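Local coordinates for CdnC (Chryseobacterium gregarium DSM 19109, PDB 7MGV), which installs omega-ester macrocycles in a ribosomally made precursor peptide, acting as an ATP-grasp ligase that probably spends ATP to activate side-chain carboxylates, at residues 24-29 / 91-96; 41-46 / 336-341; 49-54 / 82-87; 28-33 / 55-60. All blocks are in the same frame, centred on the assembly; numbering follows the deposited sequence.

Contact 1 (24-29 / 91-96)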
loop_
_atom_site.group_PDB
_atom_site.type_symbol
_atom_site.label_atom_id
_atom_site.label_comp_id
_atom_site.label_asym_id
_atom_site.label_seq_id
_atom_site.Cartn_x
_atom_site.Cartn_y
_atom_site.Cartn_z
ATOM N N ILE A 24 9.350 -1.050 23.230
ATOM C CA ILE A 24 9.111 -1.738 21.966
ATOM C C ILE A 24 7.608 -1.754 21.719
ATOM O O ILE A 24 6.861 -2.412 22.455
ATOM C CB ILE A 24 9.678 -3.163 21.966
ATOM C CG1 ILE A 24 11.201 -3.127 22.107
ATOM C CG2 ILE A 24 9.263 -3.902 20.700
ATOM C CD1 ILE A 24 11.847 -4.490 22.077
ATOM N N LEU A 25 7.166 -1.037 20.690
ATOM C CA LEU A 25 5.757 -1.015 20.323
ATOM C C LEU A 25 5.413 -2.248 19.497
ATOM O O LEU A 25 6.125 -2.587 18.546
ATOM C CB LEU A 25 5.431 0.255 19.541
ATOM C CG LEU A 25 3.958 0.472 19.196
ATOM C CD1 LEU A 25 3.147 0.777 20.448
ATOM C CD2 LEU A 25 3.807 1.583 18.168
ATOM N N ILE A 26 4.326 -2.921 19.862
ATOM C CA ILE A 26 3.846 -4.098 19.147
ATOM C C ILE A 26 2.395 -3.865 18.754
ATOM O O ILE A 26 1.555 -3.566 19.611
ATOM C CB ILE A 26 3.981 -5.377 19.993
ATOM C CG1 ILE A 26 5.454 -5.679 20.279
ATOM C CG2 ILE A 26 3.322 -6.550 19.283
ATOM C CD1 ILE A 26 5.680 -7.005 20.971
ATOM N N ILE A 27 2.105 -4.003 17.463
ATOM C CA ILE A 27 0.758 -3.840 16.929
ATOM C C ILE A 27 0.149 -5.222 16.737
ATOM O O ILE A 27 0.710 -6.063 16.022
ATOM C CB ILE A 27 0.771 -3.056 15.607
ATOM C CG1 ILE A 27 1.656 -1.814 15.729
ATOM C CG2 ILE A 27 -0.645 -2.677 15.199
ATOM C CD1 ILE A 27 1.096 -0.747 16.640
ATOM N N THR A 28 -0.998 -5.456 17.363
ATOM C CA THR A 28 -1.694 -6.736 17.279
ATOM C C THR A 28 -3.196 -6.467 17.355
ATOM O O THR A 28 -3.646 -5.332 17.182
ATOM C CB THR A 28 -1.228 -7.691 18.393
ATOM O OG1 THR A 28 -0.991 -6.947 19.596
ATOM C CG2 THR A 28 0.036 -8.430 17.989
ATOM N N HIS A 29 -3.969 -7.522 17.601
ATOM C CA HIS A 29 -5.387 -7.417 17.908
ATOM C C HIS A 29 -5.672 -8.244 19.156
ATOM O O HIS A 29 -4.821 -8.997 19.638
ATOM C CB HIS A 29 -6.260 -7.872 16.729
ATOM C CG HIS A 29 -6.056 -9.302 16.338
ATOM N ND1 HIS A 29 -6.993 -10.283 16.586
ATOM C CD2 HIS A 29 -5.025 -9.916 15.711
ATOM C CE1 HIS A 29 -6.547 -11.439 16.129
ATOM N NE2 HIS A 29 -5.355 -11.245 15.594
ATOM N N THR A 91 12.038 0.330 18.874
ATOM C CA THR A 91 11.589 -0.289 17.635
ATOM C C THR A 91 10.076 -0.431 17.670
ATOM O O THR A 91 9.433 -0.239 18.705
ATOM C CB THR A 91 12.216 -1.672 17.399
ATOM O OG1 THR A 91 11.693 -2.606 18.350
ATOM C CG2 THR A 91 13.730 -1.623 17.507
ATOM N N VAL A 92 9.510 -0.775 16.516
ATOM C CA VAL A 92 8.100 -1.118 16.395
ATOM C C VAL A 92 8.001 -2.451 15.667
ATOM O O VAL A 92 8.789 -2.733 14.758
ATOM C CB VAL A 92 7.300 -0.019 15.659
ATOM C CG1 VAL A 92 7.803 0.163 14.233
ATOM C CG2 VAL A 92 5.810 -0.338 15.669
ATOM N N TRP A 93 7.056 -3.285 16.090
ATOM C CA TRP A 93 6.746 -4.539 15.407
ATOM C C TRP A 93 5.284 -4.470 14.983
ATOM O O TRP A 93 4.380 -4.647 15.806
ATOM C CB TRP A 93 7.011 -5.750 16.296
ATOM C CG TRP A 93 6.695 -7.052 15.619
ATOM C CD1 TRP A 93 6.665 -7.289 14.275
ATOM C CD2 TRP A 93 6.360 -8.292 16.251
ATOM N NE1 TRP A 93 6.333 -8.598 14.031
ATOM C CE2 TRP A 93 6.141 -9.236 15.227
ATOM C CE3 TRP A 93 6.223 -8.698 17.583
ATOM C CZ2 TRP A 93 5.794 -10.560 15.493
ATOM C CZ3 TRP A 93 5.878 -10.012 17.844
ATOM C CH2 TRP A 93 5.668 -10.927 16.804
ATOM N N TYR A 94 5.055 -4.209 13.701
ATOM C CA TYR A 94 3.709 -4.095 13.151
ATOM C C TYR A 94 3.334 -5.433 12.526
ATOM O O TYR A 94 3.741 -5.745 11.403
ATOM C CB TYR A 94 3.632 -2.956 12.138
ATOM C CG TYR A 94 2.332 -2.893 11.363
ATOM C CD1 TYR A 94 1.114 -3.150 11.981
ATOM C CD2 TYR A 94 2.326 -2.572 10.013
ATOM C CE1 TYR A 94 -0.071 -3.093 11.274
ATOM C CE2 TYR A 94 1.146 -2.513 9.298
ATOM C CZ TYR A 94 -0.050 -2.774 9.932
ATOM O OH TYR A 94 -1.226 -2.716 9.223
ATOM N N ARG A 95 2.567 -6.231 13.263
ATOM C CA ARG A 95 1.904 -7.387 12.682
ATOM C C ARG A 95 0.677 -6.903 11.924
ATOM O O ARG A 95 -0.166 -6.196 12.488
ATOM C CB ARG A 95 1.516 -8.387 13.770
ATOM C CG ARG A 95 2.625 -8.654 14.777
ATOM C CD ARG A 95 2.314 -9.859 15.648
ATOM N NE ARG A 95 1.490 -10.843 14.952
ATOM C CZ ARG A 95 1.752 -12.146 14.919
ATOM N NH1 ARG A 95 2.819 -12.626 15.543
ATOM N NH2 ARG A 95 0.948 -12.970 14.262
ATOM N N ARG A 96 0.587 -7.271 10.643
ATOM C CA ARG A 96 -0.371 -6.646 9.738
ATOM C C ARG A 96 -1.791 -6.715 10.283
ATOM O O ARG A 96 -2.254 -7.770 10.726
ATOM C CB ARG A 96 -0.310 -7.302 8.357
ATOM C CG ARG A 96 -1.139 -6.561 7.319
ATOM C CD ARG A 96 -0.874 -7.043 5.906
ATOM N NE ARG A 96 -1.231 -6.019 4.928
ATOM C CZ ARG A 96 -1.153 -6.180 3.611
ATOM N NH1 ARG A 96 -0.738 -7.332 3.105
ATOM N NH2 ARG A 96 -1.498 -5.188 2.800
#
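Leu25 and Ile27 exchange backbone hydrogen bonds with Thr91, Trp93 and Arg95, joining two parallel strands whose axes run 4.6 Å apart and 10° from alignment. The middle of the pairing is tight. Trp93 N meets Leu25 O at 2.7 Å, and Ile27 N answers with an almost straight bond (173°) to Trp93 O at 2.9 Å. On one face Leu25 and Val92 lie side by side, with CD2 of Leu25 3.7 Å from CG2 of Val92. On the same face Tyr94 turns the edge of its ring to Ile27, CD1 of Tyr94 resting 3.6 Å from CB of Ile27. On the other face Trp93 holds CG anti to its backbone N (chi1 180°), bringing the edge of its six-membered ring to Ile26, where CD1 of Ile26 lies 3.8 Å from CE3 of Trp93. Branched aliphatic and aromatic residues suit so buried a strand pair. Thr91 can join them because its hydroxyl, set against Ile24, is satisfied by Leu341 O.

Toward Arg95 the pairing slackens: Arg95 N reaches Ile27 O only weakly, at 3.3 Å. Here CD of Arg95 lies 3.6 Å from CG2 of Thr28, and the guanidinium of this partly exposed residue goes on to a salt bridge with Glu320. Strand 22-28 lies between strands 91-94 and 48-54, with helix 110-130 packed on the Leu25, Ile27 and Tyr94 face and helix 35-46 on the face of Ile24, Ile26 and Trp93.

Contact 2 (41-46 / 336-341)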
loop_
_atom_site.group_PDB
_atom_site.type_symbol
_atom_site.label_atom_id
_atom_site.label_comp_id
_atom_site.label_asym_id
_atom_site.label_seq_id
_atom_site.Cartn_x
_atom_site.Cartn_y
_atom_site.Cartn_z
ATOM N N GLU A 41 7.653 -12.409 26.650
ATOM C CA GLU A 41 8.458 -12.965 27.736
ATOM C C GLU A 41 9.948 -12.828 27.439
ATOM O O GLU A 41 10.737 -12.421 28.304
ATOM C CB GLU A 41 8.087 -14.431 27.963
ATOM C CG GLU A 41 9.201 -15.263 28.583
ATOM C CD GLU A 41 8.850 -16.733 28.686
ATOM O OE1 GLU A 41 7.657 -17.076 28.550
ATOM O OE2 GLU A 41 9.771 -17.550 28.902
ATOM N N TYR A 42 10.351 -13.163 26.212
ATOM C CA TYR A 42 11.764 -13.085 25.864
ATOM C C TYR A 42 12.240 -11.640 25.763
ATOM O O TYR A 42 13.413 -11.357 26.035
ATOM C CB TYR A 42 12.023 -13.841 24.563
ATOM C CG TYR A 42 12.088 -15.340 24.743
ATOM C CD1 TYR A 42 12.734 -15.898 25.839
ATOM C CD2 TYR A 42 11.502 -16.197 23.822
ATOM C CE1 TYR A 42 12.796 -17.269 26.010
ATOM C CE2 TYR A 42 11.559 -17.569 23.983
ATOM C CZ TYR A 42 12.207 -18.098 25.079
ATOM O OH TYR A 42 12.266 -19.462 25.245
ATOM N N ILE A 43 11.351 -10.711 25.400
ATOM C CA ILE A 43 11.717 -9.297 25.422
ATOM C C ILE A 43 11.879 -8.815 26.859
ATOM O O ILE A 43 12.792 -8.039 27.170
ATOM C CB ILE A 43 10.678 -8.457 24.656
ATOM C CG1 ILE A 43 10.763 -8.732 23.153
ATOM C CG2 ILE A 43 10.890 -6.973 24.919
ATOM C CD1 ILE A 43 9.658 -8.080 22.349
ATOM N N ASP A 44 10.996 -9.264 27.756
ATOM C CA ASP A 44 11.112 -8.917 29.169
ATOM C C ASP A 44 12.443 -9.390 29.736
ATOM O O ASP A 44 13.131 -8.646 30.447
ATOM C CB ASP A 44 9.949 -9.523 29.958
ATOM C CG ASP A 44 8.647 -8.780 29.740
ATOM O OD1 ASP A 44 8.652 -7.764 29.015
ATOM O OD2 ASP A 44 7.615 -9.212 30.297
ATOM N N LYS A 45 12.821 -10.631 29.422
ATOM C CA LYS A 45 14.120 -11.128 29.861
ATOM C C LYS A 45 15.253 -10.325 29.216
ATOM O O LYS A 45 16.252 -10.005 29.874
ATOM C CB LYS A 45 14.232 -12.622 29.542
ATOM C CG LYS A 45 14.941 -13.467 30.614
ATOM C CD LYS A 45 16.291 -12.852 30.974
ATOM C CE LYS A 45 17.285 -13.834 31.553
ATOM N NZ LYS A 45 18.514 -13.103 31.961
ATOM N N ASN A 46 15.102 -9.955 27.941
ATOM C CA ASN A 46 16.122 -9.152 27.273
ATOM C C ASN A 46 16.304 -7.780 27.911
ATOM O O ASN A 46 17.294 -7.106 27.614
ATOM C CB ASN A 46 15.780 -8.997 25.790
ATOM C CG ASN A 46 16.173 -10.216 24.975
ATOM O OD1 ASN A 46 16.604 -11.229 25.524
ATOM N ND2 ASN A 46 16.037 -10.119 23.656
ATOM N N SER A 336 14.128 -15.498 18.519
ATOM C CA SER A 336 14.734 -14.763 17.416
ATOM C C SER A 336 14.074 -13.402 17.242
ATOM O O SER A 336 14.760 -12.376 17.137
ATOM C CB SER A 336 14.643 -15.587 16.128
ATOM O OG SER A 336 15.672 -16.555 16.078
ATOM N N ILE A 337 12.738 -13.383 17.229
ATOM C CA ILE A 337 12.015 -12.126 17.053
ATOM C C ILE A 337 12.300 -11.170 18.205
ATOM O O ILE A 337 12.478 -9.962 17.997
ATOM C CB ILE A 337 10.508 -12.397 16.900
ATOM C CG1 ILE A 337 10.251 -13.194 15.620
ATOM C CG2 ILE A 337 9.717 -11.093 16.873
ATOM C CD1 ILE A 337 8.853 -13.721 15.486
ATOM N N ALA A 338 12.361 -11.689 19.432
ATOM C CA ALA A 338 12.639 -10.838 20.584
ATOM C C ALA A 338 14.039 -10.239 20.504
ATOM O O ALA A 338 14.226 -9.037 20.729
ATOM C CB ALA A 338 12.468 -11.635 21.875
ATOM N N ASP A 339 15.038 -11.067 20.188
ATOM C CA ASP A 339 16.400 -10.563 20.045
ATOM C C ASP A 339 16.489 -9.526 18.934
ATOM O O ASP A 339 17.234 -8.545 19.044
ATOM C CB ASP A 339 17.363 -11.718 19.776
ATOM C CG ASP A 339 17.552 -12.614 20.983
ATOM O OD1 ASP A 339 17.039 -12.271 22.070
ATOM O OD2 ASP A 339 18.214 -13.663 20.846
ATOM N N LEU A 340 15.733 -9.725 17.851
ATOM C CA LEU A 340 15.747 -8.762 16.757
ATOM C C LEU A 340 15.112 -7.442 17.174
ATOM O O LEU A 340 15.610 -6.368 16.819
ATOM C CB LEU A 340 15.028 -9.344 15.540
ATOM C CG LEU A 340 15.077 -8.518 14.253
ATOM C CD1 LEU A 340 16.406 -8.703 13.535
ATOM C CD2 LEU A 340 13.917 -8.881 13.340
ATOM N N LEU A 341 14.012 -7.501 17.928
ATOM C CA LEU A 341 13.308 -6.277 18.299
ATOM C C LEU A 341 14.067 -5.480 19.355
ATOM O O LEU A 341 13.900 -4.258 19.440
ATOM C CB LEU A 341 11.900 -6.610 18.792
ATOM C CG LEU A 341 10.944 -7.229 17.769
ATOM C CD1 LEU A 341 9.549 -7.383 18.358
ATOM C CD2 LEU A 341 10.907 -6.406 16.489
#
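Ala338 faces Tyr42 and Ile43 where helices 41-46 and 336-341 cross at -44°, their axes 8.6 Å apart at the closest point. Its CB fits against both residues, 3.5 Å from CB of Tyr42 and 3.6 Å from CG1 of Ile43; a small methyl suits a place where the helices come so near. The Tyr42 ring leads away from this point, and its hydroxyl bonds to Glu330 O. Next comes Asp339, whose CB starts away from the other helix. With CG anti to the carbonyl carbon (chi1 -70°), its carboxylate returns so that OD1, through its anti lone pair, accepts a straight bond (171°) from Asn46 ND2 at 2.9 Å. Amide and carboxylate lie nearly coplanar, and Lys335 forms a salt bridge to the same OD1. Three residues on from Ala338, Leu341 brings its CD1 to 4.1 Å from CD1 of Ile43, an apolar contact. This is close helix-helix packing on the connecting helix of a beta-alpha-beta unit, strand 22-28, helix 35-46 and strand 48-54, by a helix near the C terminus.

Contact 3 (49-54 / 82-87)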
loop_
_atom_site.group_PDB
_atom_site.type_symbol
_atom_site.label_atom_id
_atom_site.label_comp_id
_atom_site.label_asym_id
_atom_site.label_seq_id
_atom_site.Cartn_x
_atom_site.Cartn_y
_atom_site.Cartn_z
ATOM N N GLU A 49 10.966 -3.010 27.496
ATOM C CA GLU A 49 9.551 -2.869 27.803
ATOM C C GLU A 49 8.725 -3.052 26.537
ATOM O O GLU A 49 9.114 -2.598 25.457
ATOM C CB GLU A 49 9.259 -1.502 28.426
ATOM C CG GLU A 49 7.832 -1.344 28.928
ATOM C CD GLU A 49 7.435 0.104 29.136
ATOM O OE1 GLU A 49 8.332 0.972 29.172
ATOM O OE2 GLU A 49 6.221 0.376 29.258
ATOM N N VAL A 50 7.584 -3.721 26.679
ATOM C CA VAL A 50 6.662 -3.973 25.578
ATOM C C VAL A 50 5.442 -3.082 25.760
ATOM O O VAL A 50 4.837 -3.059 26.838
ATOM C CB VAL A 50 6.255 -5.455 25.514
ATOM C CG1 VAL A 50 4.981 -5.623 24.701
ATOM C CG2 VAL A 50 7.375 -6.290 24.924
ATOM N N ILE A 51 5.087 -2.346 24.710
ATOM C CA ILE A 51 3.866 -1.552 24.673
ATOM C C ILE A 51 2.929 -2.199 23.664
ATOM O O ILE A 51 3.243 -2.266 22.468
ATOM C CB ILE A 51 4.144 -0.086 24.311
ATOM C CG1 ILE A 51 5.044 0.560 25.366
ATOM C CG2 ILE A 51 2.841 0.686 24.179
ATOM C CD1 ILE A 51 5.355 2.013 25.091
ATOM N N ARG A 52 1.784 -2.676 24.143
ATOM C CA ARG A 52 0.830 -3.396 23.310
ATOM C C ARG A 52 -0.226 -2.428 22.789
ATOM O O ARG A 52 -0.964 -1.825 23.575
ATOM C CB ARG A 52 0.177 -4.531 24.096
ATOM C CG ARG A 52 -0.559 -5.547 23.237
ATOM C CD ARG A 52 -0.991 -6.747 24.064
ATOM N NE ARG A 52 -1.167 -7.945 23.248
ATOM C CZ ARG A 52 -2.343 -8.502 22.980
ATOM N NH1 ARG A 52 -3.457 -7.969 23.462
ATOM N NH2 ARG A 52 -2.406 -9.593 22.231
ATOM N N PHE A 53 -0.295 -2.285 21.469
ATOM C CA PHE A 53 -1.306 -1.470 20.802
ATOM C C PHE A 53 -2.211 -2.428 20.034
ATOM O O PHE A 53 -1.891 -2.835 18.913
ATOM C CB PHE A 53 -0.660 -0.435 19.882
ATOM C CG PHE A 53 -1.622 0.589 19.331
ATOM C CD1 PHE A 53 -2.944 0.630 19.749
ATOM C CD2 PHE A 53 -1.197 1.514 18.392
ATOM C CE1 PHE A 53 -3.821 1.571 19.238
ATOM C CE2 PHE A 53 -2.069 2.457 17.880
ATOM C CZ PHE A 53 -3.382 2.485 18.303
ATOM N N ASN A 54 -3.339 -2.785 20.640
ATOM C CA ASN A 54 -4.290 -3.682 19.999
ATOM C C ASN A 54 -5.141 -2.884 19.020
ATOM O O ASN A 54 -5.826 -1.930 19.408
ATOM C CB ASN A 54 -5.146 -4.393 21.041
ATOM C CG ASN A 54 -4.546 -5.718 21.468
ATOM O OD1 ASN A 54 -5.194 -6.519 22.137
ATOM N ND2 ASN A 54 -3.299 -5.955 21.074
ATOM N N LYS A 82 -2.644 0.620 30.177
ATOM C CA LYS A 82 -1.548 1.535 30.464
ATOM C C LYS A 82 -1.737 2.828 29.686
ATOM O O LYS A 82 -2.558 2.918 28.769
ATOM C CB LYS A 82 -0.189 0.911 30.112
ATOM C CG LYS A 82 -0.180 -0.614 30.082
ATOM C CD LYS A 82 1.167 -1.165 29.635
ATOM C CE LYS A 82 1.371 -1.006 28.136
ATOM N NZ LYS A 82 0.757 -2.127 27.365
ATOM N N LYS A 83 -0.968 3.842 30.074
ATOM C CA LYS A 83 -0.830 5.080 29.316
ATOM C C LYS A 83 0.650 5.283 29.030
ATOM O O LYS A 83 1.461 5.328 29.962
ATOM C CB LYS A 83 -1.407 6.272 30.079
ATOM C CG LYS A 83 -1.550 7.530 29.237
ATOM C CD LYS A 83 -0.955 8.740 29.939
ATOM C CE LYS A 83 0.565 8.678 29.968
ATOM N NZ LYS A 83 1.152 8.674 28.600
ATOM N N ASN A 84 1.002 5.405 27.751
ATOM C CA ASN A 84 2.394 5.429 27.330
ATOM C C ASN A 84 2.631 6.584 26.367
ATOM O O ASN A 84 1.695 7.145 25.792
ATOM C CB ASN A 84 2.793 4.106 26.662
ATOM C CG ASN A 84 2.473 2.898 27.521
ATOM O OD1 ASN A 84 1.391 2.319 27.419
ATOM N ND2 ASN A 84 3.418 2.508 28.369
ATOM N N SER A 85 3.904 6.938 26.206
ATOM C CA SER A 85 4.349 7.866 25.176
ATOM C C SER A 85 5.214 7.104 24.181
ATOM O O SER A 85 6.067 6.305 24.576
ATOM C CB SER A 85 5.123 9.041 25.784
ATOM O OG SER A 85 6.520 8.854 25.664
ATOM N N LEU A 86 4.989 7.341 22.889
ATOM C CA LEU A 86 5.561 6.494 21.852
ATOM C C LEU A 86 6.614 7.173 20.988
ATOM O O LEU A 86 7.277 6.484 20.206
ATOM C CB LEU A 86 4.454 5.957 20.935
ATOM C CG LEU A 86 3.283 5.261 21.629
ATOM C CD1 LEU A 86 2.207 4.924 20.616
ATOM C CD2 LEU A 86 3.754 4.012 22.356
ATOM N N GLU A 87 6.790 8.493 21.095
ATOM C CA GLU A 87 7.753 9.185 20.243
ATOM C C GLU A 87 9.193 8.768 20.512
ATOM O O GLU A 87 10.082 9.156 19.746
ATOM C CB GLU A 87 7.614 10.699 20.417
ATOM C CG GLU A 87 8.163 11.232 21.731
ATOM C CD GLU A 87 7.243 10.957 22.906
ATOM O OE1 GLU A 87 7.706 10.360 23.898
ATOM O OE2 GLU A 87 6.055 11.336 22.835
#
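Around Ile51 and Asn84 the strands 49-54 and 83-85 pass without pairing, their axes 9.0 Å apart at closest approach and crossing at -108°, which leaves the contact to side chains. Ile51 carries most of it. Its CG1 is anti to the carbonyl carbon (chi1 -62°) and the chain beyond is extended, sending CD1 against both Asn84 and Leu86, 3.7 Å from CB of the first and 3.7 Å from CD2 of the second. Ile51 and Asn84 run alongside each other, head to tail, whereas Leu86 crosses Ile51 at a slant, its branched end suited to a buried apolar place. Cut back to an alanine, Ile51 would probably leave Leu86 CD2 and Asn84 CB without their shared partner, with a gap between the two segments. The flanking contacts are polar and looser. Glu49 OE2 comes only to 3.6 Å from Asn84 ND2, the carboxylate and amide planes well turned from each other. Lys82, bent near its end, brings NZ to the outer edge of the strand, facing Arg52 N; both are donors, and no hydrogen bond forms. Strand 48-54 is outermost in the parallel sheet beside strand 22-28, with Val50 against helix 35-46; Ile51, Phe53 and Leu86 pack on Leu77 of strand 72-78, the antiparallel neighbour of strand 83-85.

Contact 4 (28-33 / 55-60)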
loop_
_atom_site.group_PDB
_atom_site.type_symbol
_atom_site.label_atom_id
_atom_site.label_comp_id
_atom_site.label_asym_id
_atom_site.label_seq_id
_atom_site.Cartn_x
_atom_site.Cartn_y
_atom_site.Cartn_z
ATOM N N THR A 28 -0.998 -5.456 17.363
ATOM C CA THR A 28 -1.694 -6.736 17.279
ATOM C C THR A 28 -3.196 -6.467 17.355
ATOM O O THR A 28 -3.646 -5.332 17.182
ATOM C CB THR A 28 -1.228 -7.691 18.393
ATOM O OG1 THR A 28 -0.991 -6.947 19.596
ATOM C CG2 THR A 28 0.036 -8.430 17.989
ATOM N N HIS A 29 -3.969 -7.522 17.601
ATOM C CA HIS A 29 -5.387 -7.417 17.908
ATOM C C HIS A 29 -5.672 -8.244 19.156
ATOM O O HIS A 29 -4.821 -8.997 19.638
ATOM C CB HIS A 29 -6.260 -7.872 16.729
ATOM C CG HIS A 29 -6.056 -9.302 16.338
ATOM N ND1 HIS A 29 -6.993 -10.283 16.586
ATOM C CD2 HIS A 29 -5.025 -9.916 15.711
ATOM C CE1 HIS A 29 -6.547 -11.439 16.129
ATOM N NE2 HIS A 29 -5.355 -11.245 15.594
ATOM N N THR A 30 -6.887 -8.091 19.685
ATOM C CA THR A 30 -7.215 -8.694 20.973
ATOM C C THR A 30 -7.201 -10.218 20.922
ATOM O O THR A 30 -6.832 -10.861 21.912
ATOM C CB THR A 30 -8.580 -8.204 21.454
ATOM O OG1 THR A 30 -9.565 -8.469 20.449
ATOM C CG2 THR A 30 -8.536 -6.711 21.740
ATOM N N ALA A 31 -7.593 -10.814 19.795
ATOM C CA ALA A 31 -7.674 -12.269 19.742
ATOM C C ALA A 31 -6.293 -12.912 19.704
ATOM O O ALA A 31 -6.123 -14.035 20.193
ATOM C CB ALA A 31 -8.508 -12.713 18.541
ATOM N N ASP A 32 -5.299 -12.229 19.138
ATOM C CA ASP A 32 -3.925 -12.730 19.134
ATOM C C ASP A 32 -3.258 -12.307 20.435
ATOM O O ASP A 32 -2.850 -11.154 20.597
ATOM C CB ASP A 32 -3.147 -12.217 17.927
ATOM C CG ASP A 32 -1.646 -12.442 18.064
ATOM O OD1 ASP A 32 -1.239 -13.564 18.437
ATOM O OD2 ASP A 32 -0.874 -11.495 17.801
ATOM N N ASN A 33 -3.155 -13.248 21.370
ATOM C CA ASN A 33 -2.425 -13.047 22.610
ATOM C C ASN A 33 -1.441 -14.174 22.876
ATOM O O ASN A 33 -0.806 -14.184 23.936
ATOM C CB ASN A 33 -3.401 -12.933 23.792
ATOM C CG ASN A 33 -2.842 -12.120 24.950
ATOM O OD1 ASN A 33 -3.579 -11.397 25.625
ATOM N ND2 ASN A 33 -1.543 -12.241 25.195
ATOM N N VAL A 55 -5.097 -3.285 17.751
ATOM C CA VAL A 55 -5.533 -2.414 16.669
ATOM C C VAL A 55 -7.043 -2.438 16.461
ATOM O O VAL A 55 -7.602 -1.466 15.937
ATOM C CB VAL A 55 -4.775 -2.799 15.386
ATOM C CG1 VAL A 55 -5.475 -3.932 14.646
ATOM C CG2 VAL A 55 -4.578 -1.595 14.505
ATOM N N ASP A 56 -7.725 -3.514 16.860
ATOM C CA ASP A 56 -9.178 -3.545 16.749
ATOM C C ASP A 56 -9.845 -2.610 17.746
ATOM O O ASP A 56 -10.991 -2.204 17.525
ATOM C CB ASP A 56 -9.696 -4.971 16.944
ATOM C CG ASP A 56 -9.152 -5.624 18.199
ATOM O OD1 ASP A 56 -8.021 -5.285 18.607
ATOM O OD2 ASP A 56 -9.857 -6.479 18.774
ATOM N N GLU A 57 -9.154 -2.256 18.828
ATOM C CA GLU A 57 -9.702 -1.362 19.838
ATOM C C GLU A 57 -9.503 0.109 19.500
ATOM O O GLU A 57 -9.848 0.966 20.321
ATOM C CB GLU A 57 -9.079 -1.666 21.202
ATOM C CG GLU A 57 -9.058 -3.138 21.584
ATOM C CD GLU A 57 -10.413 -3.674 22.024
ATOM O OE1 GLU A 57 -10.504 -4.150 23.176
ATOM O OE2 GLU A 57 -11.378 -3.643 21.232
ATOM N N TYR A 58 -8.953 0.424 18.324
ATOM C CA TYR A 58 -8.820 1.799 17.860
ATOM C C TYR A 58 -9.908 2.090 16.841
ATOM O O TYR A 58 -10.124 1.273 15.936
ATOM C CB TYR A 58 -7.446 2.024 17.232
ATOM C CG TYR A 58 -7.261 3.393 16.612
ATOM C CD1 TYR A 58 -6.948 4.496 17.397
ATOM C CD2 TYR A 58 -7.396 3.583 15.242
ATOM C CE1 TYR A 58 -6.781 5.748 16.836
ATOM C CE2 TYR A 58 -7.230 4.833 14.672
ATOM C CZ TYR A 58 -6.924 5.910 15.474
ATOM O OH TYR A 58 -6.756 7.154 14.912
ATOM N N PRO A 59 -10.609 3.233 16.926
ATOM C CA PRO A 59 -10.392 4.323 17.876
ATOM C C PRO A 59 -11.297 4.264 19.103
ATOM O O PRO A 59 -11.300 5.200 19.902
ATOM C CB PRO A 59 -10.723 5.551 17.038
ATOM C CG PRO A 59 -11.871 5.078 16.193
ATOM C CD PRO A 59 -11.650 3.590 15.944
ATOM N N LEU A 60 -12.055 3.176 19.248
ATOM C CA LEU A 60 -13.069 3.115 20.297
ATOM C C LEU A 60 -12.436 3.037 21.682
ATOM O O LEU A 60 -12.685 3.892 22.539
ATOM C CB LEU A 60 -14.002 1.925 20.056
ATOM C CG LEU A 60 -15.497 2.228 20.188
ATOM C CD1 LEU A 60 -15.895 3.391 19.290
ATOM C CD2 LEU A 60 -16.332 0.995 19.870
#
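Thr30 and Asp56 meet where two loops leave the C-terminal ends of neighbouring parallel strands, 22-28 and 48-54, the strand pair of a beta-alpha-beta unit. The two side chains approach at a slant, and the aspartate presents both oxygens to one residue. Asp56 OD1 receives Thr30 N at 3.2 Å from above the carboxylate plane, 36° out of it; the same N-H makes a second, weak hydrogen bond to OD2. Asp56 places CG between its backbone N and carbonyl carbon (chi1 51°), and Thr30 sets OG1 in the corresponding position (chi1 55°), which brings acid and hydroxyl together. Threonine suits the site by offering a hydroxyl and a methyl at once: CG2 of Thr30 lies 3.6 Å from CG of Glu57, whose chain bends at chi2 to run beside it. Beside the Thr30 amide, His29 rests its CB 3.6 Å from Asp56 OD1. A leucine in place of Asp56 would probably leave the Thr30 amide and hydroxyl without their shared acceptor, and the Thr30 side chain freer to turn. Next to this polar grip, Val55 N bonds to Thr28 O at 2.6 Å, a backbone link between the two loops. Val55 also packs on Leu124 of helix 110-130, and farther along the loop Tyr58, Pro59 and Leu60 touch the second subunit. At Asp56 OD2 the syn lone pair accepts the Thr30 hydroxyl, with Thr30 OG1 2.6 Å from Asp56 OD2.

How the contacts relate
From the N terminus, strand 22-28 supplies the first segment of contact 1 and runs directly into that of contact 4, the two sharing Thr28 and His29. Contact 4 closes the shortest loop, around helix 35-46 and strand 48-54. Contact 3, which starts within that loop and ends beyond it, crosses contact 4 and ties the parallel sheet to the small antiparallel sheet. Contact 1 then closes over contact 3, which nests inside it. Contact 2 starts on helix 35-46 and ends near the C terminus; it encloses contact 3 but crosses contacts 1 and 4, joining the pre-ATP-grasp part of the chain to helix 332-341. Contacts 2 and 3 touch where Ile43 packs on Val50.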